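Local coordinates for DisA protein (PDB 6CCA) that probably transfers methyl groups from S-adenosylmethionine to a polyketide carbon, building the gem-dimethyl group of a trans-acyltransferase assembly line, at residues Glu382-Val387 with Ile405-Asp410; His26-Glu31 with Leu326-Trp331; Asp285-Val290 with Arg316-Ser321; Gly305-His310 with Asn335-Val340. All blocks are in the same frame, centred on the assembly; numbering follows the deposited sequence.

Three of the four contacts lie along one sheet of a class I methyltransferase fold. Interaction 1 pairs the edge hairpin, and interaction 2 docks the N-terminal loop on the turn leading into strand 330-337; their centres are 11 Å apart, and Ser409 meets Asn329 and Gly330 through backbone hydrogen bonds. Interaction 4 lies at the other end of strand 330-337, with its centre about 24 Å from that of interaction 2 and 3 Å from the centre of the chain; in this fold that end usually faces the cofactor and substrate. Interaction 3 packs a loop on helix 315-325, which connects the two strands of interaction 4; Arg316 and Gln320 both hold Glu382 of interaction 1.

Interaction 1 of 4, residues Glu382-Val387 with Ile405-Asp410; sequences EGFRRV and ILAESD
Glu408 gathers both arginines of 382-387 on one carboxylate oxygen. With CG anti to the backbone N (chi1 175°) and the chain extended beyond, OE1 reaches Arg386 NH1 at 2.8 Å, using its syn lone pair. Arg385 approaches the same OE1 from above the carboxylate plane, its NH2 at 3.3 Å and its NE in a weaker bond; OE1 lies in the guanidinium plane, while the two planes stand almost perpendicular (89°). Long, flexible arginines suit this convergence. The other oxygen, OE2, accepts from the backbone of Leu34.

Backbone hydrogen bonds make the antiparallel pairing. Arg385 N gives to Glu408 O at 2.8 Å and Glu408 N returns to Arg385 O at 3.1 Å, next to the non-hydrogen-bonded pair Phe384 and Ser409. Gly383, with positive phi, closes the preceding helix as the C-prime residue of a Schellman motif. Its carbonyl takes a weak bond from Asp410 N and lies 3.1 Å from the acceptor Asp410 OD1; Lys323, salt-bridged to OD1 and weakly bonded to Gly383 O, probably offsets the closeness of these two acceptors.

Apolar contacts involve Phe384, whose CD2 rests 3.7 Å from the small Ala407 CB, which also meets Val387 CG2 at 4.1 Å.

The last two strands of the class I methyltransferase sheet are thereby joined as a hairpin. Several N-H groups converging on the buried Glu408 carboxylate would be expected to stabilise its ionised form, balancing arginine charge at the sheet edge.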
loop_
_atom_site.group_PDB
_atom_site.type_symbol
_atom_site.label_atom_id
_atom_site.label_comp_id
_atom_site.label_asym_id
_atom_site.label_seq_id
_atom_site.Cartn_x
_atom_site.Cartn_y
_atom_site.Cartn_z
ATOM N N GLU A 382 -6.581 17.230 9.165
ATOM C CA GLU A 382 -7.909 16.963 8.644
ATOM C C GLU A 382 -8.928 16.677 9.725
ATOM O O GLU A 382 -10.065 16.272 9.440
ATOM C CB GLU A 382 -7.839 15.813 7.594
ATOM C CG GLU A 382 -7.095 16.227 6.302
ATOM C CD GLU A 382 -7.670 17.494 5.655
ATOM O OE1 GLU A 382 -8.878 17.516 5.376
ATOM O OE2 GLU A 382 -6.871 18.437 5.448
ATOM N N GLY A 383 -8.517 16.827 10.980
ATOM C CA GLY A 383 -9.443 16.703 12.095
ATOM C C GLY A 383 -9.668 15.321 12.673
ATOM O O GLY A 383 -10.717 15.064 13.250
ATOM N N PHE A 384 -8.683 14.422 12.534
ATOM C CA PHE A 384 -8.690 13.255 13.331
ATOM C C PHE A 384 -7.893 13.535 14.594
ATOM O O PHE A 384 -7.000 14.388 14.531
ATOM C CB PHE A 384 -8.044 12.061 12.550
ATOM C CG PHE A 384 -8.854 11.598 11.379
ATOM C CD1 PHE A 384 -8.740 12.220 10.136
ATOM C CD2 PHE A 384 -9.712 10.489 11.470
ATOM C CE1 PHE A 384 -9.488 11.788 9.019
ATOM C CE2 PHE A 384 -10.451 10.048 10.355
ATOM C CZ PHE A 384 -10.332 10.703 9.119
ATOM N N ARG A 385 -8.157 12.783 15.654
ATOM C CA ARG A 385 -7.434 12.827 16.928
ATOM C C ARG A 385 -6.882 11.477 17.348
ATOM O O ARG A 385 -7.221 10.487 16.789
ATOM C CB ARG A 385 -8.361 13.285 18.054
ATOM C CG ARG A 385 -9.453 14.184 17.601
ATOM C CD ARG A 385 -10.332 14.652 18.699
ATOM N NE ARG A 385 -11.301 13.615 18.990
ATOM C CZ ARG A 385 -12.574 13.833 19.202
ATOM N NH1 ARG A 385 -13.057 15.043 19.104
ATOM N NH2 ARG A 385 -13.341 12.821 19.521
ATOM N N ARG A 386 -6.049 11.467 18.374
ATOM C CA ARG A 386 -5.463 10.259 18.894
ATOM C C ARG A 386 -4.738 9.501 17.792
ATOM O O ARG A 386 -4.596 8.336 17.871
ATOM C CB ARG A 386 -6.538 9.359 19.488
ATOM C CG ARG A 386 -6.692 9.372 20.976
ATOM C CD ARG A 386 -8.066 9.963 21.251
ATOM N NE ARG A 386 -7.904 11.203 21.864
ATOM C CZ ARG A 386 -8.835 12.077 22.175
ATOM N NH1 ARG A 386 -10.111 11.933 21.889
ATOM N NH2 ARG A 386 -8.431 13.136 22.774
ATOM N N VAL A 387 -4.312 10.226 16.786
ATOM C CA VAL A 387 -3.697 9.587 15.650
ATOM C C VAL A 387 -2.496 8.768 16.086
ATOM O O VAL A 387 -1.628 9.257 16.739
ATOM C CB VAL A 387 -3.356 10.553 14.534
ATOM C CG1 VAL A 387 -2.817 9.784 13.362
ATOM C CG2 VAL A 387 -4.566 11.329 14.104
ATOM N N ILE A 405 -1.824 2.479 10.954
ATOM C CA ILE A 405 -2.113 3.822 11.484
ATOM C C ILE A 405 -3.572 3.891 11.857
ATOM O O ILE A 405 -4.417 3.560 11.050
ATOM C CB ILE A 405 -1.736 4.952 10.521
ATOM C CG1 ILE A 405 -0.256 4.805 10.065
ATOM C CG2 ILE A 405 -1.964 6.314 11.192
ATOM C CD1 ILE A 405 -0.116 4.628 8.615
ATOM N N LEU A 406 -3.854 4.234 13.105
ATOM C CA LEU A 406 -5.220 4.375 13.645
ATOM C C LEU A 406 -5.525 5.847 13.889
ATOM O O LEU A 406 -4.644 6.603 14.300
ATOM C CB LEU A 406 -5.390 3.611 14.952
ATOM C CG LEU A 406 -4.855 2.159 14.947
ATOM C CD1 LEU A 406 -4.916 1.556 16.327
ATOM C CD2 LEU A 406 -5.622 1.318 14.015
ATOM N N ALA A 407 -6.741 6.267 13.594
ATOM C CA ALA A 407 -7.115 7.664 13.783
ATOM C C ALA A 407 -8.619 7.751 14.130
ATOM O O ALA A 407 -9.417 6.954 13.621
ATOM C CB ALA A 407 -6.871 8.394 12.516
ATOM N N GLU A 408 -8.955 8.678 15.025
ATOM C CA GLU A 408 -10.331 8.847 15.535
ATOM C C GLU A 408 -10.920 10.100 14.928
ATOM O O GLU A 408 -10.351 11.218 14.967
ATOM C CB GLU A 408 -10.269 8.940 17.058
ATOM C CG GLU A 408 -11.575 9.234 17.775
ATOM C CD GLU A 408 -11.330 9.283 19.274
ATOM O OE1 GLU A 408 -11.142 10.398 19.729
ATOM O OE2 GLU A 408 -11.351 8.208 19.957
ATOM N N SER A 409 -12.077 9.949 14.338
ATOM C CA SER A 409 -12.690 11.072 13.675
ATOM C C SER A 409 -13.356 11.974 14.709
ATOM O O SER A 409 -14.005 11.485 15.607
ATOM C CB SER A 409 -13.795 10.618 12.734
ATOM O OG SER A 409 -14.341 11.755 12.123
ATOM N N ASP A 410 -13.218 13.282 14.525
ATOM C CA ASP A 410 -13.878 14.247 15.387
ATOM C C ASP A 410 -15.326 14.472 14.959
ATOM O O ASP A 410 -16.047 15.244 15.591
ATOM C CB ASP A 410 -13.117 15.575 15.385
ATOM C CG ASP A 410 -13.255 16.323 14.074
ATOM O OD1 ASP A 410 -13.770 15.732 13.102
ATOM O OD2 ASP A 410 -12.849 17.502 14.016
#

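Interaction 2 of 4, residues His26-Glu31 with Leu326-Trp331; sequences HPERFE and LKANGW
The Phe30 ring meets the turn at Lys327-Gly330 with its edge: Asn329 O lies near the ring plane, 3.1 Å from CE1, and Lys327 CD approaches CE2 at 4.0 Å. Arg216, outside both segments, makes a cation-pi contact with this ring. Leu326 O approaches the His26 ring obliquely, 3.0 Å from CD2, while His26 NE2 makes weak bonds to the carbonyls of Lys323 and Arg324. The Asn329 amide keeps its acceptor close to its own plane, and ND2 donates to Phe30 O over 2.9 Å. CG beside the backbone N (chi1 -60°) directs the amide to that carbonyl.

The motif is a type II beta turn closed by Gly330 N to Lys327 O (2.8 Å). Asn329 occupies its third position, where positive phi is required and asparagine is well tolerated. The turn carries the chain from the short strand 326-327, which follows helix 315-325, into strand 330-337 of the central methyltransferase sheet, so the N-terminal loop is fastened to the sheet's end.

Ala328, whose small side chain points at the loop, brings CB to 3.5 Å from Pro27 O. One water lies between Pro27 O and Ala328 N, another accepts from Arg29 N and lies 2.8 Å from Ala328 O, and a third lies between Glu28 OE2 and Asn329 OD1.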
loop_
_atom_site.group_PDB
_atom_site.type_symbol
_atom_site.label_atom_id
_atom_site.label_comp_id
_atom_site.label_asym_id
_atom_site.label_seq_id
_atom_site.Cartn_x
_atom_site.Cartn_y
_atom_site.Cartn_z
ATOM N N HIS A 26 -21.400 15.635 12.860
ATOM C CA HIS A 26 -22.206 14.519 13.322
ATOM C C HIS A 26 -22.361 14.579 14.812
ATOM O O HIS A 26 -21.428 15.037 15.511
ATOM C CB HIS A 26 -21.553 13.180 12.994
ATOM C CG HIS A 26 -21.244 12.968 11.547
ATOM N ND1 HIS A 26 -22.153 13.245 10.543
ATOM C CD2 HIS A 26 -20.178 12.358 10.936
ATOM C CE1 HIS A 26 -21.619 12.908 9.372
ATOM N NE2 HIS A 26 -20.431 12.367 9.585
ATOM N N PRO A 27 -23.494 14.100 15.339
ATOM C CA PRO A 27 -23.642 13.981 16.792
ATOM C C PRO A 27 -22.764 12.907 17.342
ATOM O O PRO A 27 -22.442 11.917 16.640
ATOM C CB PRO A 27 -25.098 13.567 17.020
ATOM C CG PRO A 27 -25.571 13.045 15.705
ATOM C CD PRO A 27 -24.671 13.606 14.592
ATOM N N GLU A 28 -22.372 13.054 18.611
ATOM C CA GLU A 28 -21.595 12.030 19.237
ATOM C C GLU A 28 -22.495 10.964 19.858
ATOM O O GLU A 28 -23.223 11.238 20.836
ATOM C CB GLU A 28 -20.694 12.675 20.297
ATOM C CG GLU A 28 -19.813 13.762 19.714
ATOM C CD GLU A 28 -18.773 14.269 20.725
ATOM O OE1 GLU A 28 -19.129 14.997 21.686
ATOM O OE2 GLU A 28 -17.611 13.935 20.544
ATOM N N ARG A 29 -22.453 9.756 19.320
ATOM C CA ARG A 29 -23.325 8.721 19.752
ATOM C C ARG A 29 -22.654 7.732 20.662
ATOM O O ARG A 29 -23.309 6.927 21.290
ATOM C CB ARG A 29 -23.935 8.007 18.562
ATOM C CG ARG A 29 -24.640 8.957 17.589
ATOM C CD ARG A 29 -25.219 8.177 16.417
ATOM N NE ARG A 29 -25.795 9.071 15.412
ATOM C CZ ARG A 29 -27.023 9.575 15.463
ATOM N NH1 ARG A 29 -27.819 9.309 16.493
ATOM N NH2 ARG A 29 -27.457 10.365 14.502
ATOM N N PHE A 30 -21.354 7.784 20.786
ATOM C CA PHE A 30 -20.668 6.982 21.791
ATOM C C PHE A 30 -19.377 7.712 22.145
ATOM O O PHE A 30 -18.961 8.584 21.420
ATOM C CB PHE A 30 -20.402 5.541 21.279
ATOM C CG PHE A 30 -19.622 5.486 19.958
ATOM C CD1 PHE A 30 -18.223 5.443 19.967
ATOM C CD2 PHE A 30 -20.269 5.437 18.712
ATOM C CE1 PHE A 30 -17.472 5.381 18.784
ATOM C CE2 PHE A 30 -19.513 5.350 17.520
ATOM C CZ PHE A 30 -18.118 5.354 17.571
ATOM N N GLU A 31 -18.766 7.360 23.267
ATOM C CA GLU A 31 -17.545 8.007 23.743
ATOM C C GLU A 31 -16.270 7.637 22.967
ATOM O O GLU A 31 -16.195 6.567 22.402
ATOM C CB GLU A 31 -17.353 7.606 25.216
ATOM C CG GLU A 31 -18.439 8.276 26.085
ATOM C CD GLU A 31 -18.262 9.798 26.164
ATOM O OE1 GLU A 31 -17.465 10.242 27.021
ATOM O OE2 GLU A 31 -18.890 10.560 25.366
ATOM N N LEU A 326 -17.910 8.172 8.277
ATOM C CA LEU A 326 -17.708 7.714 9.670
ATOM C C LEU A 326 -18.615 8.441 10.661
ATOM O O LEU A 326 -18.849 9.652 10.543
ATOM C CB LEU A 326 -16.271 8.035 10.096
ATOM C CG LEU A 326 -15.179 7.050 9.689
ATOM C CD1 LEU A 326 -13.827 7.614 10.087
ATOM C CD2 LEU A 326 -15.388 5.668 10.310
ATOM N N LYS A 327 -19.058 7.703 11.651
ATOM C CA LYS A 327 -19.628 8.322 12.853
ATOM C C LYS A 327 -18.576 9.156 13.544
ATOM O O LYS A 327 -17.378 8.914 13.448
ATOM C CB LYS A 327 -20.065 7.221 13.804
ATOM C CG LYS A 327 -21.271 6.465 13.269
ATOM C CD LYS A 327 -21.686 5.325 14.148
ATOM C CE LYS A 327 -22.805 4.540 13.440
ATOM N NZ LYS A 327 -22.959 3.294 14.239
ATOM N N ALA A 328 -19.043 10.166 14.269
ATOM C CA ALA A 328 -18.188 10.822 15.220
ATOM C C ALA A 328 -17.539 9.795 16.113
ATOM O O ALA A 328 -18.185 8.858 16.595
ATOM C CB ALA A 328 -19.035 11.845 16.040
ATOM N N ASN A 329 -16.244 10.000 16.417
ATOM C CA ASN A 329 -15.433 9.028 17.165
ATOM C C ASN A 329 -15.389 7.593 16.543
ATOM O O ASN A 329 -15.078 6.600 17.244
ATOM C CB ASN A 329 -15.990 8.851 18.567
ATOM C CG ASN A 329 -15.996 10.166 19.334
ATOM O OD1 ASN A 329 -15.113 10.964 19.115
ATOM N ND2 ASN A 329 -16.983 10.390 20.218
ATOM N N GLY A 330 -15.632 7.521 15.209
ATOM C CA GLY A 330 -15.385 6.302 14.452
ATOM C C GLY A 330 -13.880 6.284 14.070
ATOM O O GLY A 330 -13.188 7.338 14.036
ATOM N N TRP A 331 -13.392 5.097 13.806
ATOM C CA TRP A 331 -11.943 4.942 13.457
ATOM C C TRP A 331 -11.684 4.757 11.973
ATOM O O TRP A 331 -12.459 4.066 11.271
ATOM C CB TRP A 331 -11.383 3.720 14.166
ATOM C CG TRP A 331 -11.368 3.710 15.666
ATOM C CD1 TRP A 331 -11.924 4.600 16.515
ATOM C CD2 TRP A 331 -10.857 2.652 16.452
ATOM N NE1 TRP A 331 -11.698 4.191 17.820
ATOM C CE2 TRP A 331 -11.088 2.970 17.801
ATOM C CE3 TRP A 331 -10.219 1.437 16.136
ATOM C CZ2 TRP A 331 -10.669 2.146 18.847
ATOM C CZ3 TRP A 331 -9.819 0.580 17.171
ATOM C CH2 TRP A 331 -10.028 0.967 18.544
HETATM O O HOH W 1 -21.919 10.099 14.754
HETATM O O HOH W 2 -20.976 8.793 17.090
HETATM O O HOH W 3 -16.343 13.417 18.145
#

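Interaction 3 of 4, residues Asp285-Val290 with Arg316-Ser321; sequences DLEGDV and RSTLQS
Thr318 and Ser321, one helical turn apart, are the helix residues that bear against the loop 285-290. Thr318 comes first. With CG2 anti to the backbone N and OG1 beside it (chi1 -70°), the methyl group is put in front of Leu286 and lies 3.8 Å from its CD1, the two side chains crossing at about a right angle. The hydroxyl is used elsewhere, in a hydrogen bond with Thr312 OG1, and only brushes Glu287 CG at 4.1 Å. A threonine serves both needs, offering a methyl to the leucine and a hydroxyl to the preceding loop.

Three residues on, Ser321 turns its small side chain to the same loop. Its CB is 4.3 Å from Val290 CG1, and its OG makes a long, weak contact with Leu286 O at 3.5 Å. The loop presents that carbonyl from a type I beta turn, Asp285 to Gly288, closed by Gly288 N to Asp285 O at 3.1 Å. Glu287 OE2 accepts a hydrogen bond from the backbone N of Lys313.

Leu286 continues onto Ile322 and Leu325 of the same helix, and Val290 also reaches Leu325. On its other flank helix 315-325 sends Leu319 to Leu378 and Leu379 of helix 372-381, while its Lys323 touches Phe384 and Ser409 on strands 384-385 and 402-409, so the helix, which connects strands 300-306 and 330-337, lies packed between the loop and helix 372-381.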
loop_
_atom_site.group_PDB
_atom_site.type_symbol
_atom_site.label_atom_id
_atom_site.label_comp_id
_atom_site.label_asym_id
_atom_site.label_seq_id
_atom_site.Cartn_x
_atom_site.Cartn_y
_atom_site.Cartn_z
ATOM N N ASP A 285 -16.489 4.473 -4.955
ATOM C CA ASP A 285 -15.420 5.280 -5.452
ATOM C C ASP A 285 -15.389 6.480 -4.525
ATOM O O ASP A 285 -16.357 7.234 -4.505
ATOM C CB ASP A 285 -15.735 5.772 -6.851
ATOM C CG ASP A 285 -14.580 6.601 -7.448
ATOM O OD1 ASP A 285 -13.680 6.990 -6.715
ATOM O OD2 ASP A 285 -14.558 6.826 -8.656
ATOM N N LEU A 286 -14.344 6.617 -3.694
ATOM C CA LEU A 286 -14.400 7.630 -2.615
ATOM C C LEU A 286 -14.253 9.043 -3.187
ATOM O O LEU A 286 -14.725 10.018 -2.562
ATOM C CB LEU A 286 -13.284 7.440 -1.582
ATOM C CG LEU A 286 -13.462 6.374 -0.528
ATOM C CD1 LEU A 286 -12.146 6.269 0.263
ATOM C CD2 LEU A 286 -14.652 6.656 0.391
ATOM N N GLU A 287 -13.586 9.102 -4.347
ATOM C CA GLU A 287 -13.447 10.315 -5.122
ATOM C C GLU A 287 -14.764 10.807 -5.732
ATOM O O GLU A 287 -14.797 11.858 -6.303
ATOM C CB GLU A 287 -12.381 10.140 -6.210
ATOM C CG GLU A 287 -10.929 10.074 -5.643
ATOM C CD GLU A 287 -9.856 10.081 -6.728
ATOM O OE1 GLU A 287 -9.365 9.040 -7.125
ATOM O OE2 GLU A 287 -9.479 11.136 -7.232
ATOM N N GLY A 288 -15.841 10.061 -5.629
ATOM C CA GLY A 288 -17.114 10.544 -6.085
ATOM C C GLY A 288 -18.013 10.872 -4.942
ATOM O O GLY A 288 -17.591 11.038 -3.826
ATOM N N ASP A 289 -19.280 10.898 -5.222
ATOM C CA ASP A 289 -20.234 11.341 -4.267
ATOM C C ASP A 289 -20.757 10.120 -3.527
ATOM O O ASP A 289 -21.518 9.336 -4.072
ATOM C CB ASP A 289 -21.353 12.093 -5.006
ATOM C CG ASP A 289 -22.546 12.431 -4.126
ATOM O OD1 ASP A 289 -22.649 11.962 -2.967
ATOM O OD2 ASP A 289 -23.415 13.173 -4.636
ATOM N N VAL A 290 -20.375 9.981 -2.247
ATOM C CA VAL A 290 -20.628 8.711 -1.559
ATOM C C VAL A 290 -22.107 8.487 -1.333
ATOM O O VAL A 290 -22.598 7.380 -1.388
ATOM C CB VAL A 290 -19.777 8.574 -0.278
ATOM C CG1 VAL A 290 -18.286 8.687 -0.632
ATOM C CG2 VAL A 290 -20.177 9.640 0.729
ATOM N N ARG A 316 -6.559 14.859 0.906
ATOM C CA ARG A 316 -7.350 15.606 1.879
ATOM C C ARG A 316 -8.845 15.459 1.613
ATOM O O ARG A 316 -9.643 15.320 2.540
ATOM C CB ARG A 316 -6.956 17.084 1.868
ATOM C CG ARG A 316 -5.604 17.371 2.501
ATOM C CD ARG A 316 -5.302 18.861 2.504
ATOM N NE ARG A 316 -3.903 19.135 2.820
ATOM C CZ ARG A 316 -3.431 19.273 4.055
ATOM N NH1 ARG A 316 -4.245 19.164 5.096
ATOM N NH2 ARG A 316 -2.142 19.521 4.249
ATOM N N SER A 317 -9.211 15.494 0.337
ATOM C CA SER A 317 -10.564 15.379 -0.071
ATOM C C SER A 317 -11.096 13.947 0.229
ATOM O O SER A 317 -12.221 13.740 0.640
ATOM C CB SER A 317 -10.601 15.665 -1.593
ATOM O OG SER A 317 -11.875 15.464 -2.079
ATOM N N THR A 318 -10.257 12.957 -0.037
ATOM C CA THR A 318 -10.620 11.588 0.211
ATOM C C THR A 318 -10.818 11.345 1.704
ATOM O O THR A 318 -11.787 10.715 2.100
ATOM C CB THR A 318 -9.545 10.674 -0.405
ATOM O OG1 THR A 318 -9.640 10.733 -1.831
ATOM C CG2 THR A 318 -9.696 9.207 0.031
ATOM N N LEU A 319 -9.959 11.930 2.525
ATOM C CA LEU A 319 -10.101 11.852 3.958
ATOM C C LEU A 319 -11.383 12.508 4.475
ATOM O O LEU A 319 -12.001 11.989 5.408
ATOM C CB LEU A 319 -8.913 12.459 4.677
ATOM C CG LEU A 319 -7.612 11.674 4.464
ATOM C CD1 LEU A 319 -6.439 12.482 5.025
ATOM C CD2 LEU A 319 -7.665 10.281 5.103
ATOM N N GLN A 320 -11.789 13.617 3.843
ATOM C CA GLN A 320 -13.005 14.303 4.253
ATOM C C GLN A 320 -14.187 13.467 3.864
ATOM O O GLN A 320 -15.158 13.436 4.610
ATOM C CB GLN A 320 -13.074 15.744 3.674
ATOM C CG GLN A 320 -12.099 16.689 4.357
ATOM C CD GLN A 320 -12.377 16.864 5.842
ATOM O OE1 GLN A 320 -13.559 16.939 6.275
ATOM N NE2 GLN A 320 -11.341 16.925 6.627
ATOM N N SER A 321 -14.126 12.717 2.758
ATOM C CA SER A 321 -15.271 11.866 2.432
ATOM C C SER A 321 -15.370 10.725 3.413
ATOM O O SER A 321 -16.449 10.303 3.769
ATOM C CB SER A 321 -15.222 11.243 1.037
ATOM O OG SER A 321 -15.258 12.229 0.093
#

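Interaction 4 of 4, residues Gly305-His310 with Asn335-Val340; sequences GANVVH and NEMTRV
His310 holds CG between its backbone N and carbonyl carbon (chi1 67°), which aims the ring at Glu336, and the Glu336 chain, bent at chi2 (-74°), swings its carboxylate back to meet it although its CB starts away from the other segment. The result is a His-carboxylate hydrogen bond: His310 ND1 gives to Glu336 OE2 at 3.0 Å, nearly straight at 167°, with OE2 in the ring plane and using its syn lone pair. Glu336 OE1 is equally near, at 3.0 Å, but takes a weak, bent share, and the carboxylate stands steeply across the ring.

Water ties both oxygens to the backbone. One molecule donates to OE2 and accepts from Val309 N; another gives to OE1 and to Asn307 OD1 (2.8 Å) while accepting from Met337 N at 3.0 Å.

The frame for this pair is the parallel pairing of strands 300-306 and 330-337, connected through helix 315-325 as a beta-alpha-beta unit of the Rossmann-like methyltransferase fold. The pair sits at the C-terminal ends of these strands, where cofactor and substrate usually bind in this fold. Ala306 and Asn335 are neighbours across the two strands, with side chains on the same face, and Asn335 N donates to Gly305 O at 3.1 Å.

Gly305 suits its place, since a CB there would collide with Val309 CG2. Asn307 adopts a left-handed backbone conformation, which asparagine accepts readily, as the chain leaves the strand. Its OD1 then lies 3.4 Å from Met337 CG, whereas the Asn335 OD1 amide oxygen is bound by Gln402 on strand 402-409.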
loop_
_atom_site.group_PDB
_atom_site.type_symbol
_atom_site.label_atom_id
_atom_site.label_comp_id
_atom_site.label_asym_id
_atom_site.label_seq_id
_atom_site.Cartn_x
_atom_site.Cartn_y
_atom_site.Cartn_z
ATOM N N GLY A 305 -8.786 0.650 5.295
ATOM C CA GLY A 305 -8.137 0.823 3.980
ATOM C C GLY A 305 -6.812 0.123 4.000
ATOM O O GLY A 305 -5.866 0.624 4.632
ATOM N N ALA A 306 -6.714 -1.006 3.325
ATOM C CA ALA A 306 -5.501 -1.770 3.354
ATOM C C ALA A 306 -4.778 -1.556 2.102
ATOM O O ALA A 306 -5.122 -2.215 1.081
ATOM C CB ALA A 306 -5.863 -3.248 3.541
ATOM N N ASN A 307 -3.826 -0.619 2.117
ATOM C CA ASN A 307 -2.894 -0.324 1.044
ATOM C C ASN A 307 -3.589 0.231 -0.206
ATOM O O ASN A 307 -3.226 -0.137 -1.311
ATOM C CB ASN A 307 -1.944 -1.518 0.707
ATOM C CG ASN A 307 -0.811 -1.675 1.758
ATOM O OD1 ASN A 307 0.043 -0.831 1.874
ATOM N ND2 ASN A 307 -0.840 -2.787 2.557
ATOM N N VAL A 308 -4.641 1.022 -0.011
ATOM C CA VAL A 308 -5.400 1.561 -1.085
ATOM C C VAL A 308 -5.780 3.052 -0.960
ATOM O O VAL A 308 -5.961 3.743 -1.978
ATOM C CB VAL A 308 -6.764 0.758 -1.202
ATOM C CG1 VAL A 308 -6.511 -0.695 -1.627
ATOM C CG2 VAL A 308 -7.571 0.808 0.114
ATOM N N VAL A 309 -5.845 3.615 0.264
ATOM C CA VAL A 309 -6.318 5.002 0.375
ATOM C C VAL A 309 -5.375 5.988 -0.312
ATOM O O VAL A 309 -5.813 7.090 -0.766
ATOM C CB VAL A 309 -6.545 5.422 1.858
ATOM C CG1 VAL A 309 -6.867 6.900 2.025
ATOM C CG2 VAL A 309 -7.727 4.629 2.426
ATOM N N HIS A 310 -4.084 5.636 -0.377
ATOM C CA HIS A 310 -3.136 6.511 -1.142
ATOM C C HIS A 310 -3.461 6.595 -2.674
ATOM O O HIS A 310 -2.924 7.454 -3.363
ATOM C CB HIS A 310 -1.704 6.010 -1.010
ATOM C CG HIS A 310 -1.486 4.677 -1.671
ATOM N ND1 HIS A 310 -1.597 3.479 -0.986
ATOM C CD2 HIS A 310 -1.240 4.347 -2.961
ATOM C CE1 HIS A 310 -1.434 2.476 -1.838
ATOM N NE2 HIS A 310 -1.187 2.978 -3.035
ATOM N N ASN A 335 -3.537 0.368 6.649
ATOM C CA ASN A 335 -2.319 -0.384 6.470
ATOM C C ASN A 335 -1.665 0.165 5.222
ATOM O O ASN A 335 -2.287 0.120 4.114
ATOM C CB ASN A 335 -2.670 -1.842 6.296
ATOM C CG ASN A 335 -1.441 -2.735 6.128
ATOM O OD1 ASN A 335 -0.296 -2.256 6.108
ATOM N ND2 ASN A 335 -1.678 -4.053 6.110
ATOM N N GLU A 336 -0.513 0.777 5.384
ATOM C CA GLU A 336 0.132 1.524 4.331
ATOM C C GLU A 336 1.648 1.278 4.254
ATOM O O GLU A 336 2.325 1.058 5.245
ATOM C CB GLU A 336 -0.066 3.065 4.515
ATOM C CG GLU A 336 -1.416 3.590 4.010
ATOM C CD GLU A 336 -1.466 3.634 2.474
ATOM O OE1 GLU A 336 -0.455 3.881 1.801
ATOM O OE2 GLU A 336 -2.537 3.418 1.914
ATOM N N MET A 337 2.183 1.387 3.044
ATOM C CA MET A 337 3.619 1.336 2.854
ATOM C C MET A 337 4.101 2.780 3.103
ATOM O O MET A 337 3.506 3.726 2.555
ATOM C CB MET A 337 3.987 0.826 1.430
ATOM C CG MET A 337 3.347 -0.533 1.147
ATOM S SD MET A 337 4.069 -1.853 2.193
ATOM C CE MET A 337 2.948 -3.168 1.670
ATOM N N THR A 338 5.106 2.917 3.970
ATOM C CA THR A 338 5.550 4.199 4.493
ATOM C C THR A 338 6.987 4.633 4.127
ATOM O O THR A 338 7.531 5.555 4.759
ATOM C CB THR A 338 5.364 4.187 6.018
ATOM O OG1 THR A 338 5.914 2.993 6.592
ATOM C CG2 THR A 338 3.876 4.193 6.360
ATOM N N ARG A 339 7.574 3.985 3.125
ATOM C CA ARG A 339 8.872 4.318 2.569
ATOM C C ARG A 339 8.775 3.984 1.089
ATOM O O ARG A 339 8.112 3.005 0.707
ATOM C CB ARG A 339 9.947 3.528 3.315
ATOM C CG ARG A 339 11.363 3.779 2.814
ATOM C CD ARG A 339 12.474 2.944 3.524
ATOM N NE ARG A 339 12.690 3.470 4.853
ATOM C CZ ARG A 339 13.250 4.655 5.107
ATOM N NH1 ARG A 339 13.713 5.420 4.130
ATOM N NH2 ARG A 339 13.372 5.073 6.359
ATOM N N VAL A 340 9.354 4.848 0.222
ATOM C CA VAL A 340 9.285 4.656 -1.198
ATOM C C VAL A 340 10.385 3.626 -1.569
ATOM O O VAL A 340 11.360 3.953 -2.228
ATOM C CB VAL A 340 9.565 5.929 -1.997
ATOM C CG1 VAL A 340 9.197 5.667 -3.437
ATOM C CG2 VAL A 340 8.676 7.095 -1.558
HETATM O O HOH W 4 -4.799 2.524 2.646
HETATM O O HOH W 5 0.602 1.542 0.546
#